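Local structure of malonyl CoA-acyl carrier protein transacylase (Burkholderia pseudomallei 1710b, 3EZO) at residues V71-A76 / I111-A116; H97-Y102 / R121-A126; S203-F206 / L210-P213. The protein probably transfers the malonyl group of malonyl-CoA to holo acyl carrier protein, releasing CoA, a step that feeds fatty acid synthesis. One frame throughout, in Å; residues are numbered along the deposited sequence.

Contact 1: V71-A76 / I111-A116; sequences VMLTAA and IAFRDA
OG1 of T74 turns its hydroxyl back to the carbonyl O of P70, one turn earlier in helix 65-85, and also lies 3.8 Å from CZ of F113. This is helix-to-helix packing inside the acyltransferase domain, joining the middle of helix 65-85 to the first turn of helix 113-128. With OG1 anti to the carbonyl carbon (chi1 -60°), beside the backbone N, the hydroxyl is placed to bond P70 O, which satisfies it within its own helix. A threonine can therefore sit in a buried interface without a polar partner on the other helix. F113 reaches the interface from the start of its own helix. CG stands anti to the backbone N (chi1 180°), which carries the ring across until OG1 of T74 lies at its edge, near the ring plane; the two side chains cross at about a right angle. L73 is directed toward the opposing helix and slides past the phenylalanine in the reverse direction. Its CG is at the edge of the ring, in plane, 4.0 Å from CE1 of F113, while CD2 approaches the same CE1 obliquely at 3.8 Å. The branched leucine suits this place because its forked end lets CD2 touch both the F113 ring and A116 while CD1 adds a second contact to the alanine. V106 of helix 99-107 touches both F113 and A116 and so borders the same apolar cluster. A116 is small enough to let the leucine come close to the backbone: CD2 of L73 rests 3.7 Å from A116 O, and CD1 of L73 lies 4.1 Å from A116 CB.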
ATOM      1  N   VAL A  71      11.199   3.156  -1.551  1.00 11.08           N
ATOM      2  CA  VAL A  71      10.978   3.990  -2.716  1.00 11.60           C
ATOM      3  C   VAL A  71       9.541   4.526  -2.789  1.00 11.77           C
ATOM      4  O   VAL A  71       9.324   5.706  -3.116  1.00 11.00           O
ATOM      5  CB  VAL A  71      11.366   3.271  -4.042  1.00 11.91           C
ATOM      6  CG1 VAL A  71      10.715   3.972  -5.226  1.00 11.63           C
ATOM      7  CG2 VAL A  71      12.915   3.190  -4.193  1.00 10.88           C
ATOM      8  N   MET A  72       8.559   3.667  -2.499  1.00 10.54           N
ATOM      9  CA  MET A  72       7.174   4.078  -2.626  1.00  9.88           C
ATOM     10  C   MET A  72       6.717   4.981  -1.471  1.00  9.87           C
ATOM     11  O   MET A  72       5.848   5.836  -1.668  1.00  8.97           O
ATOM     12  CB  MET A  72       6.218   2.900  -2.797  1.00  9.90           C
ATOM     13  CG  MET A  72       6.155   2.316  -4.169  1.00 11.53           C
ATOM     14  SD  MET A  72       5.833   3.503  -5.462  1.00 13.79           S
ATOM     15  CE  MET A  72       4.200   4.185  -5.017  1.00 12.64           C
ATOM     16  N   LEU A  73       7.304   4.777  -0.294  1.00 10.30           N
ATOM     17  CA  LEU A  73       7.108   5.653   0.847  1.00 10.42           C
ATOM     18  C   LEU A  73       7.672   7.043   0.505  1.00  9.30           C
ATOM     19  O   LEU A  73       7.005   8.051   0.679  1.00  8.29           O
ATOM     20  CB  LEU A  73       7.829   5.074   2.066  1.00  9.76           C
ATOM     21  CG  LEU A  73       7.850   5.912   3.329  1.00 11.98           C
ATOM     22  CD1 LEU A  73       6.655   5.608   4.226  1.00 16.08           C
ATOM     23  CD2 LEU A  73       9.135   5.656   4.098  1.00 13.11           C
ATOM     24  N   THR A  74       8.907   7.062   0.010  1.00  9.88           N
ATOM     25  CA  THR A  74       9.584   8.324  -0.359  1.00  9.51           C
ATOM     26  C   THR A  74       8.829   9.091  -1.443  1.00  9.86           C
ATOM     27  O   THR A  74       8.561  10.276  -1.308  1.00  9.98           O
ATOM     28  CB  THR A  74      10.991   8.039  -0.834  1.00  9.81           C
ATOM     29  OG1 THR A  74      11.699   7.402   0.215  1.00  8.66           O
ATOM     30  CG2 THR A  74      11.711   9.340  -1.257  1.00  7.79           C
ATOM     31  N   ALA A  75       8.459   8.396  -2.511  1.00 10.80           N
ATOM     32  CA  ALA A  75       7.872   9.045  -3.686  1.00 11.68           C
ATOM     33  C   ALA A  75       6.515   9.630  -3.367  1.00 12.36           C
ATOM     34  O   ALA A  75       6.214  10.785  -3.728  1.00 12.03           O
ATOM     35  CB  ALA A  75       7.778   8.040  -4.878  1.00 11.76           C
ATOM     36  N   ALA A  76       5.695   8.829  -2.688  1.00 11.55           N
ATOM     37  CA  ALA A  76       4.375   9.289  -2.261  1.00 11.70           C
ATOM     38  C   ALA A  76       4.472  10.357  -1.208  1.00 11.96           C
ATOM     39  O   ALA A  76       3.751  11.355  -1.297  1.00 12.91           O
ATOM     40  CB  ALA A  76       3.486   8.126  -1.827  1.00 11.83           C
ATOM     41  N   ILE A 111       4.311   8.835  12.653  1.00 13.86           N
ATOM     42  CA  ILE A 111       5.651   8.289  12.525  1.00 14.32           C
ATOM     43  C   ILE A 111       6.497   9.318  11.767  1.00 14.14           C
ATOM     44  O   ILE A 111       6.100   9.768  10.714  1.00 14.21           O
ATOM     45  CB  ILE A 111       5.661   6.940  11.746  1.00 14.22           C
ATOM     46  CG1 ILE A 111       4.814   5.862  12.461  1.00 15.83           C
ATOM     47  CG2 ILE A 111       7.124   6.392  11.583  1.00 14.48           C
ATOM     48  CD1 ILE A 111       4.666   4.514  11.636  1.00 14.08           C
ATOM     49  N   ALA A 112       7.642   9.694  12.297  1.00 13.97           N
ATOM     50  CA  ALA A 112       8.488  10.636  11.572  1.00 14.79           C
ATOM     51  C   ALA A 112       9.013   9.967  10.287  1.00 14.04           C
ATOM     52  O   ALA A 112       9.394   8.786  10.294  1.00 14.56           O
ATOM     53  CB  ALA A 112       9.665  11.123  12.480  1.00 14.46           C
ATOM     54  N   PHE A 113       9.019  10.708   9.194  1.00 13.50           N
ATOM     55  CA  PHE A 113       9.527  10.194   7.920  1.00 14.35           C
ATOM     56  C   PHE A 113      10.906   9.580   8.060  1.00 14.73           C
ATOM     57  O   PHE A 113      11.142   8.507   7.546  1.00 14.17           O
ATOM     58  CB  PHE A 113       9.468  11.263   6.839  1.00 14.33           C
ATOM     59  CG  PHE A 113       9.982  10.816   5.471  1.00 13.51           C
ATOM     60  CD1 PHE A 113       9.450   9.700   4.823  1.00 12.19           C
ATOM     61  CD2 PHE A 113      10.984  11.537   4.830  1.00 13.02           C
ATOM     62  CE1 PHE A 113       9.916   9.288   3.542  1.00 12.17           C
ATOM     63  CE2 PHE A 113      11.440  11.168   3.540  1.00 12.11           C
ATOM     64  CZ  PHE A 113      10.904  10.035   2.902  1.00 12.84           C
ATOM     65  N   ARG A 114      11.771  10.216   8.846  1.00 16.17           N
ATOM     66  CA  ARG A 114      13.130   9.738   9.056  1.00 17.18           C
ATOM     67  C   ARG A 114      13.102   8.377   9.713  1.00 16.68           C
ATOM     68  O   ARG A 114      14.001   7.579   9.467  1.00 15.71           O
ATOM     69  CB  ARG A 114      13.923  10.747   9.917  1.00 18.19           C
ATOM     70  CG  ARG A 114      15.331  10.401  10.268  1.00 22.49           C
ATOM     71  CD  ARG A 114      16.182  10.194   9.025  1.00 27.73           C
ATOM     72  NE  ARG A 114      17.546   9.748   9.340  1.00 30.86           N
ATOM     73  CZ  ARG A 114      17.891   8.494   9.629  1.00 33.23           C
ATOM     74  NH1 ARG A 114      16.972   7.488   9.631  1.00 31.83           N
ATOM     75  NH2 ARG A 114      19.169   8.236   9.897  1.00 33.25           N
ATOM     76  N   ASP A 115      12.085   8.116  10.554  1.00 15.38           N
ATOM     77  CA  ASP A 115      11.941   6.789  11.178  1.00 15.54           C
ATOM     78  C   ASP A 115      11.254   5.799  10.269  1.00 13.88           C
ATOM     79  O   ASP A 115      11.535   4.600  10.325  1.00 16.01           O
ATOM     80  CB  ASP A 115      11.181   6.860  12.513  1.00 14.47           C
ATOM     81  CG  ASP A 115      11.892   7.745  13.514  1.00 18.54           C
ATOM     82  OD1 ASP A 115      13.123   7.962  13.345  1.00 20.28           O
ATOM     83  OD2 ASP A 115      11.226   8.242  14.445  1.00 19.92           O
ATOM     84  N   ALA A 116      10.363   6.288   9.438  1.00 12.61           N
ATOM     85  CA  ALA A 116       9.604   5.420   8.559  1.00 11.53           C
ATOM     86  C   ALA A 116      10.496   4.741   7.504  1.00 10.63           C
ATOM     87  O   ALA A 116      10.186   3.657   7.012  1.00  9.74           O
ATOM     88  CB  ALA A 116       8.446   6.180   7.902  1.00 10.78           C
TER

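Contact 2: H97-Y102 / R121-A126; sequences HSLGEY and RFRAQA
L99 and R123 are the nearest pair of CA atoms, 8.9 Å apart, and just before L99 the chain bends sharply at S98, whose phi is positive (62°), as at a nucleophile elbow joining strand to helix. S98 is the predicted active-site serine, and G100, with no side chain, lets the turn fold tightly against the backbone of H97. R123 spans the gap between the helices. Its chain is extended from CG to NE, and all three guanidinium nitrogens find partners. NH2 bonds OG of S98 at 2.9 Å, nearly straight at 162° and in the guanidinium plane, and it also holds OE1 of Q256. NH1 reaches OE1 of Q69 and donates to water 1 at 3.0 Å; that water lies 3.1 Å from S98 OG as well. NE donates to water 2, which also accepts from Y102 OH at 2.7 Å. Flat, with N-H groups pointing outward in several directions, an arginine suits such a junction. One of its faces is covered by S98 O, CA of L99 and CD2 of Y102. The tyrosine ring is inclined 59° to it, with CE2 3.3 Å from R123 NE. S98 OG is further bonded to NE2 of H207, the other predicted active-site residue. R123 thus flanks the serine, consistent with the arginine that pairs with the malonyl carboxylate in related transferases. Around the contact, strand 93-96 of the parallel sheet leads into S98, helix 65-85 meets L99 through Q69 and M72, and helix 246-256 borders Y102 through L253.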
ATOM      1  N   HIS A  97      -2.562   1.709   0.936  1.00 12.27           N
ATOM      2  CA  HIS A  97      -2.705   0.317   0.569  1.00 12.15           C
ATOM      3  C   HIS A  97      -1.393  -0.425   0.873  1.00 12.27           C
ATOM      4  O   HIS A  97      -0.377  -0.252   0.157  1.00 11.53           O
ATOM      5  CB  HIS A  97      -3.092   0.226  -0.900  1.00 12.33           C
ATOM      6  CG  HIS A  97      -3.503  -1.140  -1.334  1.00 12.28           C
ATOM      7  ND1 HIS A  97      -2.648  -2.227  -1.306  1.00 11.46           N
ATOM      8  CD2 HIS A  97      -4.685  -1.596  -1.813  1.00 13.04           C
ATOM      9  CE1 HIS A  97      -3.286  -3.286  -1.769  1.00 14.94           C
ATOM     10  NE2 HIS A  97      -4.523  -2.928  -2.090  1.00 11.20           N
ATOM     11  N   SER A  98      -1.451  -1.225   1.967  1.00 11.24           N
ATOM     12  CA  SER A  98      -0.370  -2.071   2.462  1.00 10.19           C
ATOM     13  C   SER A  98       0.812  -1.173   2.835  1.00 10.11           C
ATOM     14  O   SER A  98       0.759  -0.485   3.875  1.00  9.71           O
ATOM     15  CB  SER A  98      -0.066  -3.230   1.474  1.00 10.47           C
ATOM     16  OG  SER A  98       1.052  -3.999   1.911  1.00 10.85           O
ATOM     17  N   LEU A  99       1.885  -1.147   2.035  1.00  9.83           N
ATOM     18  CA  LEU A  99       3.002  -0.230   2.311  1.00  8.98           C
ATOM     19  C   LEU A  99       2.521   1.210   2.484  1.00  8.78           C
ATOM     20  O   LEU A  99       3.001   1.914   3.330  1.00  9.06           O
ATOM     21  CB  LEU A  99       4.041  -0.283   1.181  1.00  9.98           C
ATOM     22  CG  LEU A  99       5.296   0.597   1.277  1.00 10.43           C
ATOM     23  CD1 LEU A  99       5.011   2.027   0.758  1.00 10.27           C
ATOM     24  CD2 LEU A  99       5.869   0.633   2.675  1.00  7.82           C
ATOM     25  N   GLY A 100       1.555   1.625   1.692  1.00  8.74           N
ATOM     26  CA  GLY A 100       1.025   2.968   1.736  1.00  9.43           C
ATOM     27  C   GLY A 100       0.421   3.399   3.066  1.00  8.90           C
ATOM     28  O   GLY A 100       0.249   4.613   3.308  1.00  8.50           O
ATOM     29  N   GLU A 101       0.102   2.427   3.922  1.00  8.00           N
ATOM     30  CA  GLU A 101      -0.429   2.750   5.258  1.00  8.47           C
ATOM     31  C   GLU A 101       0.641   3.451   6.081  1.00  8.21           C
ATOM     32  O   GLU A 101       0.363   4.295   6.942  1.00  7.77           O
ATOM     33  CB  GLU A 101      -0.902   1.463   5.977  1.00  8.72           C
ATOM     34  CG  GLU A 101      -1.479   1.720   7.368  1.00 10.24           C
ATOM     35  CD  GLU A 101      -2.453   0.630   7.813  1.00 12.48           C
ATOM     36  OE1 GLU A 101      -3.370   0.317   7.035  1.00 11.70           O
ATOM     37  OE2 GLU A 101      -2.316   0.127   8.951  1.00 15.13           O
ATOM     38  N   TYR A 102       1.882   3.077   5.830  1.00  8.26           N
ATOM     39  CA  TYR A 102       3.018   3.714   6.469  1.00  8.70           C
ATOM     40  C   TYR A 102       3.126   5.173   6.075  1.00  8.37           C
ATOM     41  O   TYR A 102       3.343   6.017   6.905  1.00  9.51           O
ATOM     42  CB  TYR A 102       4.298   2.947   6.129  1.00  8.60           C
ATOM     43  CG  TYR A 102       4.365   1.603   6.840  1.00  7.62           C
ATOM     44  CD1 TYR A 102       5.134   1.446   7.989  1.00  8.34           C
ATOM     45  CD2 TYR A 102       3.587   0.546   6.441  1.00  6.94           C
ATOM     46  CE1 TYR A 102       5.193   0.241   8.664  1.00  8.27           C
ATOM     47  CE2 TYR A 102       3.625  -0.689   7.118  1.00  6.55           C
ATOM     48  CZ  TYR A 102       4.432  -0.828   8.237  1.00  8.58           C
ATOM     49  OH  TYR A 102       4.510  -2.035   8.912  1.00  6.37           O
ATOM     50  N   ARG A 121      12.070  -0.467   5.051  0.50 10.37           N
ATOM     51  CA  ARG A 121      13.165  -1.342   4.575  0.50 10.76           C
ATOM     52  C   ARG A 121      13.163  -2.655   5.353  0.50 10.71           C
ATOM     53  O   ARG A 121      13.192  -3.759   4.780  0.50 10.60           O
ATOM     54  CB  ARG A 121      14.513  -0.662   4.735  0.50 10.23           C
ATOM     55  CG  ARG A 121      15.673  -1.465   4.204  0.50  9.76           C
ATOM     56  CD  ARG A 121      16.951  -0.617   4.189  0.50  8.68           C
ATOM     57  NE  ARG A 121      17.315  -0.198   5.553  0.50  9.35           N
ATOM     58  CZ  ARG A 121      18.407   0.488   5.886  0.50  6.13           C
ATOM     59  NH1 ARG A 121      19.290   0.865   4.978  0.50  3.14           N
ATOM     60  NH2 ARG A 121      18.599   0.800   7.150  0.50  7.38           N
ATOM     61  N   PHE A 122      13.108  -2.530   6.669  1.00 11.24           N
ATOM     62  CA  PHE A 122      13.026  -3.710   7.520  1.00 11.34           C
ATOM     63  C   PHE A 122      11.758  -4.545   7.225  1.00 10.79           C
ATOM     64  O   PHE A 122      11.831  -5.761   7.064  1.00 10.16           O
ATOM     65  CB  PHE A 122      13.060  -3.325   8.979  1.00 11.38           C
ATOM     66  CG  PHE A 122      12.993  -4.518   9.887  1.00 14.50           C
ATOM     67  CD1 PHE A 122      14.155  -5.213  10.223  1.00 19.60           C
ATOM     68  CD2 PHE A 122      11.754  -5.011  10.340  1.00 16.23           C
ATOM     69  CE1 PHE A 122      14.109  -6.324  11.062  1.00 20.72           C
ATOM     70  CE2 PHE A 122      11.703  -6.138  11.147  1.00 17.01           C
ATOM     71  CZ  PHE A 122      12.879  -6.795  11.498  1.00 18.61           C
ATOM     72  N   ARG A 123      10.604  -3.878   7.116  1.00 10.88           N
ATOM     73  CA  ARG A 123       9.366  -4.564   6.781  1.00 10.58           C
ATOM     74  C   ARG A 123       9.543  -5.389   5.502  1.00 11.00           C
ATOM     75  O   ARG A 123       9.121  -6.549   5.428  1.00 10.55           O
ATOM     76  CB  ARG A 123       8.248  -3.556   6.558  1.00 10.61           C
ATOM     77  CG  ARG A 123       6.933  -4.172   6.075  1.00 10.55           C
ATOM     78  CD  ARG A 123       5.856  -3.062   5.997  1.00 12.93           C
ATOM     79  NE  ARG A 123       4.480  -3.532   5.688  1.00  9.97           N
ATOM     80  CZ  ARG A 123       3.964  -3.649   4.474  1.00 11.56           C
ATOM     81  NH1 ARG A 123       4.695  -3.421   3.362  1.00 11.65           N
ATOM     82  NH2 ARG A 123       2.705  -4.029   4.348  1.00 12.33           N
ATOM     83  N   ALA A 124      10.133  -4.778   4.479  1.00 11.07           N
ATOM     84  CA  ALA A 124      10.388  -5.488   3.212  1.00 10.40           C
ATOM     85  C   ALA A 124      11.230  -6.734   3.444  1.00  9.86           C
ATOM     86  O   ALA A 124      10.885  -7.816   2.948  1.00 10.48           O
ATOM     87  CB  ALA A 124      11.035  -4.566   2.167  1.00  9.00           C
ATOM     88  N   GLN A 125      12.303  -6.603   4.209  1.00 10.32           N
ATOM     89  CA  GLN A 125      13.204  -7.733   4.520  1.00 11.81           C
ATOM     90  C   GLN A 125      12.445  -8.868   5.252  1.00 13.18           C
ATOM     91  O   GLN A 125      12.548 -10.048   4.862  1.00 13.94           O
ATOM     92  CB  GLN A 125      14.421  -7.220   5.330  1.00 12.72           C
ATOM     93  CG  GLN A 125      15.074  -8.210   6.364  1.00 16.23           C
ATOM     94  CD  GLN A 125      15.763  -9.406   5.717  1.00 20.42           C
ATOM     95  OE1 GLN A 125      16.432  -9.282   4.662  1.00 19.57           O
ATOM     96  NE2 GLN A 125      15.618 -10.579   6.351  1.00 23.32           N
ATOM     97  N   ALA A 126      11.673  -8.485   6.286  1.00 11.99           N
ATOM     98  CA  ALA A 126      10.849  -9.392   7.046  1.00 12.04           C
ATOM     99  C   ALA A 126       9.853 -10.172   6.198  1.00 12.03           C
ATOM    100  O   ALA A 126       9.733 -11.368   6.332  1.00 11.84           O
ATOM    101  CB  ALA A 126      10.088  -8.609   8.168  1.00 11.15           C
TER
HETATM  102  O   HOH W   1       3.897  -4.303   0.636  1.00 12.74           O
HETATM  103  O   HOH W   2       2.855  -4.013   8.097  1.00 11.50           O

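Contact 3: S203-F206 / L210-P213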
ATOM      1  N   SER A 203       7.148 -13.435  -5.105  1.00 31.01           N
ATOM      2  CA  SER A 203       7.902 -14.623  -4.668  1.00 29.39           C
ATOM      3  C   SER A 203       7.568 -15.112  -3.235  1.00 26.76           C
ATOM      4  O   SER A 203       8.185 -16.073  -2.743  1.00 26.13           O
ATOM      5  CB  SER A 203       9.386 -14.270  -4.737  1.00 29.59           C
ATOM      6  OG  SER A 203       9.654 -13.192  -3.848  1.00 31.60           O
ATOM      7  N   ALA A 204       6.624 -14.425  -2.579  1.00 23.32           N
ATOM      8  CA  ALA A 204       6.337 -14.625  -1.160  1.00 20.43           C
ATOM      9  C   ALA A 204       4.846 -14.369  -0.935  1.00 17.95           C
ATOM     10  O   ALA A 204       4.257 -13.506  -1.608  1.00 18.44           O
ATOM     11  CB  ALA A 204       7.172 -13.700  -0.363  1.00 20.02           C
ATOM     12  N   PRO A 205       4.213 -15.108  -0.026  1.00 15.94           N
ATOM     13  CA  PRO A 205       2.742 -15.061   0.125  1.00 14.62           C
ATOM     14  C   PRO A 205       2.270 -13.948   1.040  1.00 14.12           C
ATOM     15  O   PRO A 205       1.699 -14.201   2.128  1.00 14.31           O
ATOM     16  CB  PRO A 205       2.457 -16.413   0.763  1.00 14.81           C
ATOM     17  CG  PRO A 205       3.605 -16.633   1.675  1.00 14.48           C
ATOM     18  CD  PRO A 205       4.803 -16.021   0.982  1.00 17.06           C
ATOM     19  N   PHE A 206       2.506 -12.714   0.615  1.00 12.47           N
ATOM     20  CA  PHE A 206       2.201 -11.557   1.430  1.00 11.36           C
ATOM     21  C   PHE A 206       0.718 -11.499   1.815  1.00 10.20           C
ATOM     22  O   PHE A 206      -0.185 -11.842   1.028  1.00  7.34           O
ATOM     23  CB  PHE A 206       2.524 -10.269   0.647  1.00 12.85           C
ATOM     24  CG  PHE A 206       3.972 -10.103   0.268  1.00 14.39           C
ATOM     25  CD1 PHE A 206       4.999 -10.745   0.940  1.00 16.71           C
ATOM     26  CD2 PHE A 206       4.305  -9.224  -0.742  1.00 22.73           C
ATOM     27  CE1 PHE A 206       6.320 -10.557   0.573  1.00 18.79           C
ATOM     28  CE2 PHE A 206       5.653  -9.036  -1.120  1.00 24.18           C
ATOM     29  CZ  PHE A 206       6.639  -9.705  -0.450  1.00 20.37           C
ATOM     30  N   LEU A 210       0.553 -17.404   6.356  1.00  9.52           N
ATOM     31  CA  LEU A 210       1.931 -17.916   6.255  1.00  9.79           C
ATOM     32  C   LEU A 210       2.989 -16.887   6.588  1.00 10.32           C
ATOM     33  O   LEU A 210       4.110 -17.240   6.949  1.00  9.88           O
ATOM     34  CB  LEU A 210       2.216 -18.518   4.907  1.00 10.50           C
ATOM     35  CG  LEU A 210       1.190 -19.519   4.397  1.00 12.73           C
ATOM     36  CD1 LEU A 210       1.742 -20.067   3.058  1.00 15.52           C
ATOM     37  CD2 LEU A 210       0.994 -20.557   5.433  1.00 16.05           C
ATOM     38  N   LEU A 211       2.630 -15.605   6.533  1.00 11.10           N
ATOM     39  CA  LEU A 211       3.586 -14.560   6.834  1.00 11.62           C
ATOM     40  C   LEU A 211       3.677 -14.203   8.317  1.00 12.54           C
ATOM     41  O   LEU A 211       4.312 -13.210   8.644  1.00 13.25           O
ATOM     42  CB  LEU A 211       3.318 -13.308   5.982  1.00 11.27           C
ATOM     43  CG  LEU A 211       4.562 -12.840   5.195  1.00 10.07           C
ATOM     44  CD1 LEU A 211       4.858 -13.744   3.985  1.00  8.91           C
ATOM     45  CD2 LEU A 211       4.434 -11.398   4.734  1.00  6.68           C
ATOM     46  N   LYS A 212       3.101 -15.006   9.227  1.00 12.65           N
ATOM     47  CA  LYS A 212       3.177 -14.688  10.650  1.00 12.76           C
ATOM     48  C   LYS A 212       4.594 -14.341  11.140  1.00 12.50           C
ATOM     49  O   LYS A 212       4.743 -13.481  12.025  1.00 10.98           O
ATOM     50  CB  LYS A 212       2.653 -15.849  11.492  1.00 14.18           C
ATOM     51  CG  LYS A 212       2.884 -15.716  12.998  1.00 14.61           C
ATOM     52  CD  LYS A 212       2.562 -17.004  13.733  1.00 19.09           C
ATOM     53  CE  LYS A 212       2.905 -16.960  15.224  1.00 19.81           C
ATOM     54  NZ  LYS A 212       4.326 -16.848  15.558  1.00 17.20           N
ATOM     55  N   PRO A 213       5.636 -15.040  10.620  1.00 13.06           N
ATOM     56  CA  PRO A 213       6.969 -14.712  11.125  1.00 12.60           C
ATOM     57  C   PRO A 213       7.382 -13.272  10.822  1.00 12.08           C
ATOM     58  O   PRO A 213       8.051 -12.672  11.617  1.00 13.15           O
ATOM     59  CB  PRO A 213       7.876 -15.740  10.433  1.00 13.44           C
ATOM     60  CG  PRO A 213       6.937 -16.918  10.065  1.00 13.58           C
ATOM     61  CD  PRO A 213       5.613 -16.302   9.829  1.00 13.17           C
TER
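From CB, L211 leaves the backbone toward P205 and F206, and at CG it forks to serve both. CD1 settles on the proline, 3.7 Å from P205 O and 3.8 Å from P205 CD. CD2 goes to the phenylalanine, meeting F206 CD1 obliquely at 3.9 Å and F206 CA at 4.0 Å. The unusual first torsion (chi1 -126°), away from a staggered position, accompanies this two-way reach. P205 is the centre of an inverse gamma turn, closed by a weak bond from F206 N to A204 O; its rigid ring fits such a tight bend and presents a compact apolar surface. L210 crosses that ring at about a right angle, its CB 4.0 Å from P205 CG. A204 O also lies over one face of the F206 ring, 3.8 Å above the plane and offset toward the rim. Segment 203-206 lies in the loop just before H207, a predicted active-site residue, and 210-213 leads into helix 212-223, with L211 at its N-cap position; M127 of helix 113-128 touches F206 and L211 alike. The side chains meet by apolar, van der Waals contact, which has little directional preference; S208 OG supplements it, bonded to P205 O and weakly to L210 N.

Contacts 1 and 2 are neighbours, their centres 10 Å apart, and they touch where CD1 of L99 packs on M72 and L73. Both use helix 113-128, contact 1 at its start and contact 2 further along. Their segments alternate in sequence, 71-76, 97-102, 111-116, 121-126, so helices 65-85, 99-107 and 113-128 pack against one another, helix 99-107 following strand 93-96 of the parallel sheet. Contact 3 comes later in the chain, its centre 13 Å from contact 2 and 23 Å from contact 1, touching neither. Its two segments flank H207 in the sequence, so the predicted active-site residues S98 and H207 come together from distant parts of the chain.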